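Side-chain contact in glycosyltransferase (Streptomyces halstedii, PDB 3WAD), which is a GT-B-fold glycosyltransferase built from two domains, each with a parallel beta-sheet core: residues B[207-211]-B[212-216]. Residues are numbered along the deposited sequence; the frame is centred on the assembly and turned at random.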
loop_
_atom_site.group_PDB
_atom_site.type_symbol
_atom_site.label_atom_id
_atom_site.label_comp_id
_atom_site.label_asym_id
_atom_site.label_seq_id
_atom_site.Cartn_x
_atom_site.Cartn_y
_atom_site.Cartn_z
ATOM N N ALA B 207 14.649 13.603 -4.658
ATOM C CA ALA B 207 13.812 14.808 -4.482
ATOM C C ALA B 207 12.335 14.531 -4.659
ATOM O O ALA B 207 11.963 13.721 -5.550
ATOM C CB ALA B 207 14.288 15.897 -5.503
ATOM N N VAL B 208 11.456 15.209 -3.889
ATOM C CA VAL B 208 10.040 15.045 -4.145
ATOM C C VAL B 208 9.425 16.290 -4.810
ATOM O O VAL B 208 8.316 16.243 -5.312
ATOM C CB VAL B 208 9.282 14.745 -2.839
ATOM C CG1 VAL B 208 9.667 13.353 -2.290
ATOM C CG2 VAL B 208 9.518 15.867 -1.794
ATOM N N ALA B 209 10.109 17.409 -4.719
ATOM C CA ALA B 209 9.670 18.666 -5.326
ATOM C C ALA B 209 10.197 18.657 -6.815
ATOM O O ALA B 209 11.301 18.130 -7.078
ATOM C CB ALA B 209 10.279 19.856 -4.546
ATOM N N PRO B 210 9.393 19.199 -7.756
ATOM C CA PRO B 210 9.814 19.393 -9.169
ATOM C C PRO B 210 11.052 20.247 -9.319
ATOM O O PRO B 210 11.268 21.185 -8.533
ATOM C CB PRO B 210 8.628 20.068 -9.819
ATOM C CG PRO B 210 7.419 19.836 -8.870
ATOM C CD PRO B 210 8.011 19.674 -7.507
ATOM N N PRO B 211 11.936 19.859 -10.285
ATOM C CA PRO B 211 13.233 20.509 -10.471
ATOM C C PRO B 211 13.050 22.002 -10.635
ATOM O O PRO B 211 13.830 22.755 -10.113
ATOM C CB PRO B 211 13.750 19.901 -11.801
ATOM C CG PRO B 211 13.284 18.435 -11.720
ATOM C CD PRO B 211 11.803 18.662 -11.139
ATOM N N TRP B 212 12.005 22.434 -11.288
ATOM C CA TRP B 212 11.855 23.924 -11.546
ATOM C C TRP B 212 11.719 24.771 -10.276
ATOM O O TRP B 212 11.913 25.939 -10.346
ATOM C CB TRP B 212 10.709 24.240 -12.496
ATOM C CG TRP B 212 9.319 23.922 -11.970
ATOM C CD1 TRP B 212 8.604 22.775 -12.211
ATOM C CD2 TRP B 212 8.473 24.766 -11.202
ATOM N NE1 TRP B 212 7.374 22.850 -11.607
ATOM C CE2 TRP B 212 7.263 24.051 -10.974
ATOM C CE3 TRP B 212 8.622 26.065 -10.635
ATOM C CZ2 TRP B 212 6.193 24.578 -10.201
ATOM C CZ3 TRP B 212 7.569 26.581 -9.879
ATOM C CH2 TRP B 212 6.348 25.841 -9.697
ATOM N N MET B 213 11.366 24.187 -9.137
ATOM C CA MET B 213 11.215 24.984 -7.936
ATOM C C MET B 213 12.276 24.618 -6.906
ATOM O O MET B 213 12.285 25.180 -5.824
ATOM C CB MET B 213 9.798 24.874 -7.307
ATOM C CG MET B 213 9.392 23.429 -6.975
ATOM S SD MET B 213 7.955 23.278 -5.821
ATOM C CE MET B 213 8.850 23.394 -4.351
ATOM N N SER B 214 13.171 23.682 -7.229
ATOM C CA SER B 214 14.177 23.256 -6.252
ATOM C C SER B 214 15.361 24.222 -6.150
ATOM O O SER B 214 15.600 24.988 -7.094
ATOM C CB SER B 214 14.690 21.883 -6.577
ATOM O OG SER B 214 13.606 20.941 -6.494
ATOM N N PHE B 215 16.082 24.191 -5.018
ATOM C CA PHE B 215 17.357 24.912 -4.915
ATOM C C PHE B 215 18.416 24.303 -5.846
ATOM O O PHE B 215 18.364 23.101 -6.085
ATOM C CB PHE B 215 17.900 24.876 -3.491
ATOM C CG PHE B 215 16.958 25.414 -2.486
ATOM C CD1 PHE B 215 16.279 26.616 -2.725
ATOM C CD2 PHE B 215 16.752 24.716 -1.270
ATOM C CE1 PHE B 215 15.391 27.124 -1.758
ATOM C CE2 PHE B 215 15.883 25.195 -0.275
ATOM C CZ PHE B 215 15.185 26.420 -0.495
ATOM N N PRO B 216 19.364 25.138 -6.386
ATOM C CA PRO B 216 20.595 24.566 -7.000
ATOM C C PRO B 216 21.349 23.748 -5.961
ATOM O O PRO B 216 21.355 24.088 -4.773
ATOM C CB PRO B 216 21.425 25.807 -7.431
ATOM C CG PRO B 216 20.850 26.982 -6.676
ATOM C CD PRO B 216 19.349 26.623 -6.444
HETATM O O HOH W 1 13.858 18.173 -8.143
#
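Pro210 O is approached by two groups of the same turn, the amide of Met213 and the hydroxyl of Ser214: Met213 N donates to it through a nearly straight hydrogen bond (3.1 Å, 162°), and chi1 of -63° puts Ser214 OG beside its own backbone N, 3.1 Å from the same Pro210 O. The amide comes from above the carbonyl plane and not on a lone pair. A second i to i+3 bond follows at once, Ser214 N to Pro211 O, so two consecutive turns wind the chain into a short 3-10 segment, 211-213, with Pro210 just before it and Pro211 as its first residue. A water that donates to Ala209 O (2.8 Å) also hydrogen-bonds to Ser214 OG. Side chains then fill in around the backbone bonds. Pro210 and Trp212 run side by side, the proline CB meeting the pyrrole part of the indole at NE1 (3.5 Å) and CD1. Met213 CB lies over one face of the Trp212 ring, toward its rim. The methionine chain bends at chi3 (-86°), passing SD by Pro210 CD and bringing its methyl CE to Ala209 CB at 3.8 Å. This local turn belongs to the loop between strands 204-206 and 221-222 of the N-terminal domain sheet, and it faces the other domain: Met213 packs on helices 346-355 and 323-332, Pro210 touches Ile330, and Trp212 reaches helix 384-397 while making a cation-pi contact with Arg356.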